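Local coordinates for NADH-rubredoxin oxidoreductase (PDB 3KLJ), which catalyses the NADH-dependent reduction of rubredoxin, using one bound FAD to pass electrons towards dioxygen-scavenging proteins, at residues Ile315-Ile320 / Ala365-Lys370; Lys336-Met341 / Thr360-Ala365. All coordinates share one frame; numbering follows the deposited sequence.

Interaction 1: Ile315-Ile320 / Ala365-Lys370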
loop_
_atom_site.group_PDB
_atom_site.type_symbol
_atom_site.label_atom_id
_atom_site.label_comp_id
_atom_site.label_asym_id
_atom_site.label_seq_id
_atom_site.Cartn_x
_atom_site.Cartn_y
_atom_site.Cartn_z
ATOM N N ILE A 315 -8.521 12.765 4.887
ATOM C CA ILE A 315 -8.071 11.947 6.008
ATOM C C ILE A 315 -9.250 11.178 6.598
ATOM O O ILE A 315 -10.329 11.738 6.828
ATOM C CB ILE A 315 -7.234 12.717 7.110
ATOM C CG1 ILE A 315 -8.064 13.058 8.335
ATOM C CG2 ILE A 315 -6.491 13.958 6.563
ATOM C CD1 ILE A 315 -7.883 12.080 9.443
ATOM N N SER A 316 -9.032 9.888 6.818
ATOM C CA SER A 316 -10.073 8.999 7.304
ATOM C C SER A 316 -9.538 8.217 8.483
ATOM O O SER A 316 -8.407 7.725 8.438
ATOM C CB SER A 316 -10.535 8.051 6.188
ATOM O OG SER A 316 -11.537 7.172 6.668
ATOM N N CYS A 317 -10.368 8.085 9.518
ATOM C CA CYS A 317 -9.940 7.461 10.767
ATOM C C CYS A 317 -10.997 6.543 11.358
ATOM O O CYS A 317 -12.155 6.918 11.486
ATOM C CB CYS A 317 -9.555 8.526 11.795
ATOM S SG CYS A 317 -8.849 7.851 13.323
ATOM N N GLY A 318 -10.568 5.342 11.732
ATOM C CA GLY A 318 -11.445 4.363 12.359
ATOM C C GLY A 318 -12.341 3.674 11.356
ATOM O O GLY A 318 -12.313 3.996 10.168
ATOM N N ASP A 319 -13.135 2.726 11.848
ATOM C CA ASP A 319 -14.025 1.919 11.017
ATOM C C ASP A 319 -15.220 2.723 10.498
ATOM O O ASP A 319 -16.289 2.729 11.109
ATOM C CB ASP A 319 -14.491 0.682 11.804
ATOM C CG ASP A 319 -15.472 -0.186 11.025
ATOM O OD1 ASP A 319 -15.257 -0.414 9.812
ATOM O OD2 ASP A 319 -16.458 -0.654 11.636
ATOM N N ILE A 320 -15.023 3.404 9.370
ATOM C CA ILE A 320 -16.090 4.162 8.707
ATOM C C ILE A 320 -17.102 3.235 8.019
ATOM O O ILE A 320 -18.314 3.436 8.132
ATOM C CB ILE A 320 -15.529 5.176 7.662
ATOM C CG1 ILE A 320 -14.645 6.242 8.323
ATOM C CG2 ILE A 320 -16.655 5.851 6.890
ATOM C CD1 ILE A 320 -15.404 7.389 9.003
ATOM N N ALA A 365 -8.147 13.223 18.550
ATOM C CA ALA A 365 -9.280 12.970 19.445
ATOM C C ALA A 365 -9.686 11.494 19.483
ATOM O O ALA A 365 -9.876 10.934 20.564
ATOM C CB ALA A 365 -10.470 13.835 19.053
ATOM N N ILE A 366 -9.830 10.882 18.305
ATOM C CA ILE A 366 -10.115 9.447 18.192
ATOM C C ILE A 366 -8.999 8.616 18.832
ATOM O O ILE A 366 -9.261 7.791 19.715
ATOM C CB ILE A 366 -10.315 9.020 16.718
ATOM C CG1 ILE A 366 -11.614 9.624 16.171
ATOM C CG2 ILE A 366 -10.342 7.494 16.587
ATOM C CD1 ILE A 366 -11.671 9.728 14.670
ATOM N N ASP A 367 -7.762 8.850 18.386
ATOM C CA ASP A 367 -6.592 8.088 18.843
ATOM C C ASP A 367 -6.364 8.195 20.344
ATOM O O ASP A 367 -6.100 7.189 21.000
ATOM C CB ASP A 367 -5.326 8.512 18.089
ATOM C CG ASP A 367 -5.263 7.953 16.674
ATOM O OD1 ASP A 367 -6.189 7.218 16.252
ATOM O OD2 ASP A 367 -4.273 8.251 15.971
ATOM N N SER A 368 -6.472 9.411 20.882
ATOM C CA SER A 368 -6.300 9.652 22.323
ATOM C C SER A 368 -7.560 9.298 23.117
ATOM O O SER A 368 -7.556 9.352 24.346
ATOM C CB SER A 368 -5.906 11.109 22.589
ATOM O OG SER A 368 -6.957 11.991 22.211
ATOM N N SER A 369 -8.629 8.946 22.401
ATOM C CA SER A 369 -9.903 8.517 22.989
ATOM C C SER A 369 -10.488 9.585 23.914
ATOM O O SER A 369 -10.870 9.313 25.058
ATOM C CB SER A 369 -9.750 7.160 23.693
ATOM O OG SER A 369 -10.975 6.726 24.256
ATOM N N LYS A 370 -10.552 10.807 23.392
ATOM C CA LYS A 370 -11.060 11.958 24.122
ATOM C C LYS A 370 -12.563 11.849 24.342
ATOM O O LYS A 370 -13.328 11.599 23.410
ATOM C CB LYS A 370 -10.743 13.246 23.362
ATOM C CG LYS A 370 -10.892 14.509 24.196
ATOM C CD LYS A 370 -10.655 15.751 23.361
ATOM C CE LYS A 370 -10.194 16.904 24.244
ATOM N NZ LYS A 370 -9.549 17.941 23.409
#
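Beside Ile366, on which Cys317 packs, the end of helix 356-367 is closed by two backbone bonds: Lys370 N donates to Ala365 O at 2.9 Å, and Ser369 N to Ile366 O at 3.0 Å. With the positive phi of Ser369 (58°) these make a Schellman motif. No hydrogen bond crosses the contact itself, which is mainly apolar and carried by the Cys317 side chain. In the conformer described here, one of two modelled, Cys317 SG stands anti to its backbone N (chi1 -174°) and projects from the last residue of strand 312-317 to the helix. It meets both methyls of Ile366, lying 3.6 Å from the branch methyl CG2 and 3.6 Å from the chain end CD1 of Ile366, while Cys317 CB is 3.8 Å from Ile366 CD1. The sulfur then lies against both branches of the isoleucine, though the second conformer makes this grip uncertain. Asp367 brings OD1 to 4.0 Å from Cys317 SG, a loose approach at the more exposed margin. Beyond the cysteine the chain leaves the strand through Gly318, whose positive phi suits glycine, and an inverse gamma turn centred on Asp319. In the C-terminal domain, Cys317 pairs by its backbone with Ala350 of strand 346-353. Ile366 also touches Ile347 and Ala350 of that strand, so the last turn of helix 356-367 bridges two adjacent strands of the antiparallel sheet.

Interaction 2: Lys336-Met341 / Thr360-Ala365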
loop_
_atom_site.group_PDB
_atom_site.type_symbol
_atom_site.label_atom_id
_atom_site.label_comp_id
_atom_site.label_asym_id
_atom_site.label_seq_id
_atom_site.Cartn_x
_atom_site.Cartn_y
_atom_site.Cartn_z
ATOM N N LYS A 336 -15.119 21.669 1.596
ATOM C CA LYS A 336 -14.828 20.573 2.515
ATOM C C LYS A 336 -16.034 19.709 2.892
ATOM O O LYS A 336 -17.175 20.147 2.812
ATOM C CB LYS A 336 -14.106 21.089 3.770
ATOM C CG LYS A 336 -14.956 21.902 4.727
ATOM C CD LYS A 336 -14.128 22.436 5.915
ATOM C CE LYS A 336 -13.336 23.684 5.527
ATOM N NZ LYS A 336 -12.565 24.244 6.668
ATOM N N TYR A 337 -15.756 18.465 3.267
ATOM C CA TYR A 337 -16.771 17.552 3.750
ATOM C C TYR A 337 -16.270 16.996 5.067
ATOM O O TYR A 337 -15.092 16.621 5.197
ATOM C CB TYR A 337 -17.041 16.410 2.745
ATOM C CG TYR A 337 -17.992 15.361 3.291
ATOM C CD1 TYR A 337 -19.381 15.517 3.175
ATOM C CD2 TYR A 337 -17.510 14.238 3.966
ATOM C CE1 TYR A 337 -20.261 14.570 3.692
ATOM C CE2 TYR A 337 -18.377 13.284 4.489
ATOM C CZ TYR A 337 -19.753 13.455 4.346
ATOM O OH TYR A 337 -20.617 12.521 4.871
ATOM N N ILE A 338 -17.161 16.962 6.050
ATOM C CA ILE A 338 -16.832 16.433 7.369
ATOM C C ILE A 338 -17.872 15.402 7.761
ATOM O O ILE A 338 -19.063 15.646 7.618
ATOM C CB ILE A 338 -16.819 17.540 8.444
ATOM C CG1 ILE A 338 -15.781 18.611 8.094
ATOM C CG2 ILE A 338 -16.585 16.932 9.851
ATOM C CD1 ILE A 338 -16.000 19.958 8.794
ATOM N N VAL A 339 -17.412 14.249 8.237
ATOM C CA VAL A 339 -18.298 13.301 8.898
ATOM C C VAL A 339 -17.638 12.817 10.186
ATOM O O VAL A 339 -16.444 12.494 10.220
ATOM C CB VAL A 339 -18.779 12.134 7.960
ATOM C CG1 VAL A 339 -17.621 11.231 7.512
ATOM C CG2 VAL A 339 -19.879 11.322 8.627
ATOM N N CYS A 340 -18.429 12.797 11.250
ATOM C CA CYS A 340 -17.930 12.480 12.567
ATOM C C CYS A 340 -18.908 11.495 13.218
ATOM O O CYS A 340 -20.106 11.771 13.322
ATOM C CB CYS A 340 -17.794 13.799 13.342
ATOM S SG CYS A 340 -17.353 13.703 15.039
ATOM N N MET A 341 -18.398 10.333 13.620
ATOM C CA MET A 341 -19.237 9.259 14.160
ATOM C C MET A 341 -18.910 8.989 15.626
ATOM O O MET A 341 -17.749 8.783 15.992
ATOM C CB MET A 341 -19.093 7.986 13.321
ATOM C CG MET A 341 -19.442 8.184 11.855
ATOM S SD MET A 341 -19.266 6.713 10.822
ATOM C CE MET A 341 -20.013 7.289 9.300
ATOM N N THR A 360 -6.828 15.962 11.131
ATOM C CA THR A 360 -5.767 15.653 12.097
ATOM C C THR A 360 -6.236 15.833 13.555
ATOM O O THR A 360 -5.902 15.021 14.431
ATOM C CB THR A 360 -4.519 16.508 11.816
ATOM O OG1 THR A 360 -4.047 16.220 10.488
ATOM C CG2 THR A 360 -3.398 16.226 12.837
ATOM N N LYS A 361 -7.005 16.891 13.805
ATOM C CA LYS A 361 -7.566 17.133 15.142
ATOM C C LYS A 361 -8.517 16.008 15.522
ATOM O O LYS A 361 -8.455 15.497 16.634
ATOM C CB LYS A 361 -8.309 18.468 15.196
ATOM C CG LYS A 361 -7.410 19.688 15.198
ATOM C CD LYS A 361 -8.270 20.945 15.185
ATOM C CE LYS A 361 -7.432 22.205 15.187
ATOM N NZ LYS A 361 -6.796 22.469 13.853
ATOM N N LEU A 362 -9.394 15.634 14.590
ATOM C CA LEU A 362 -10.333 14.529 14.802
ATOM C C LEU A 362 -9.595 13.207 15.013
ATOM O O LEU A 362 -9.942 12.435 15.899
ATOM C CB LEU A 362 -11.323 14.421 13.640
ATOM C CG LEU A 362 -12.370 15.545 13.537
ATOM C CD1 LEU A 362 -13.014 15.513 12.175
ATOM C CD2 LEU A 362 -13.428 15.445 14.633
ATOM N N LYS A 363 -8.553 12.984 14.210
ATOM C CA LYS A 363 -7.650 11.835 14.337
ATOM C C LYS A 363 -7.089 11.726 15.753
ATOM O O LYS A 363 -7.166 10.661 16.379
ATOM C CB LYS A 363 -6.492 11.986 13.346
ATOM C CG LYS A 363 -5.785 10.689 12.946
ATOM C CD LYS A 363 -4.259 10.851 12.789
ATOM C CE LYS A 363 -3.834 12.064 11.945
ATOM N NZ LYS A 363 -2.346 12.312 12.033
ATOM N N LYS A 364 -6.530 12.833 16.245
ATOM C CA LYS A 364 -5.938 12.895 17.584
ATOM C C LYS A 364 -6.980 12.585 18.658
ATOM O O LYS A 364 -6.730 11.775 19.551
ATOM C CB LYS A 364 -5.294 14.266 17.833
ATOM C CG LYS A 364 -3.872 14.412 17.279
ATOM C CD LYS A 364 -3.336 15.830 17.463
ATOM C CE LYS A 364 -1.814 15.889 17.413
ATOM N NZ LYS A 364 -1.257 15.560 16.067
ATOM N N ALA A 365 -8.147 13.223 18.550
ATOM C CA ALA A 365 -9.280 12.970 19.445
ATOM C C ALA A 365 -9.686 11.494 19.483
ATOM O O ALA A 365 -9.876 10.934 20.564
ATOM C CB ALA A 365 -10.470 13.835 19.053
#
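Leu362 sets CG anti to its carbonyl carbon (chi1 -70°), and its chi2 of 165° extends CD1 anti to CA, spreading the two methyls toward different residues of strand 337-343. On the strand, Cys340 SG is swung anti to the backbone N (chi1 174°), and Ile338 CG2 likewise lies opposite its own N. The leucine fork therefore meets two residues spaced two apart on one face: Leu362 CD1 comes to 4.5 Å from Ile338 CG2, and Leu362 CD2 to 4.3 Å from Cys340 SG. These are methyl-to-methyl and methyl-to-sulfur approaches at the outer limit of van der Waals contact, and no hydrogen bond joins the segments. The nearest backbones are those of Cys340 and Leu362, with CA atoms 8.2 Å apart. Here a beta hairpin of strands 337-343 and 346-353 leads into a helix that folds back over the antiparallel sheet of the C-terminal domain, and Leu362 is the residue of 360-365 that meets strand 337-343. The intervening strand 346-353 takes up more of the same side chain, through Ile347 and Val352, and Leu385 at the chain terminus touches it as well. Backbone bonds of Ile338 with Ser331 and of Cys340 with Phe329 tie the strand to strand 327-332, the outermost on this side of the sheet.

How the interactions relate
Both interactions fasten helix 356-367 to one antiparallel sheet of the C-terminal domain, and their centres lie about 7 Å apart. Leu362 of interaction 2 and Ile366 of interaction 1 are one helical turn apart, and each also touches Ile347 of strand 346-353, the strand lying between 312-317 and 337-343. The helix thus reaches across three neighbouring strands, buried at Leu362 and nearer the surface at Ile366. Lys363 links the contacts directly: its CB is 4.1 Å from Ile315 CD1, and its CG is 4.2 Å from Cys317 SG in the conformer described. Ala365 belongs to both helical segments. Both contacts lie away from the FAD site.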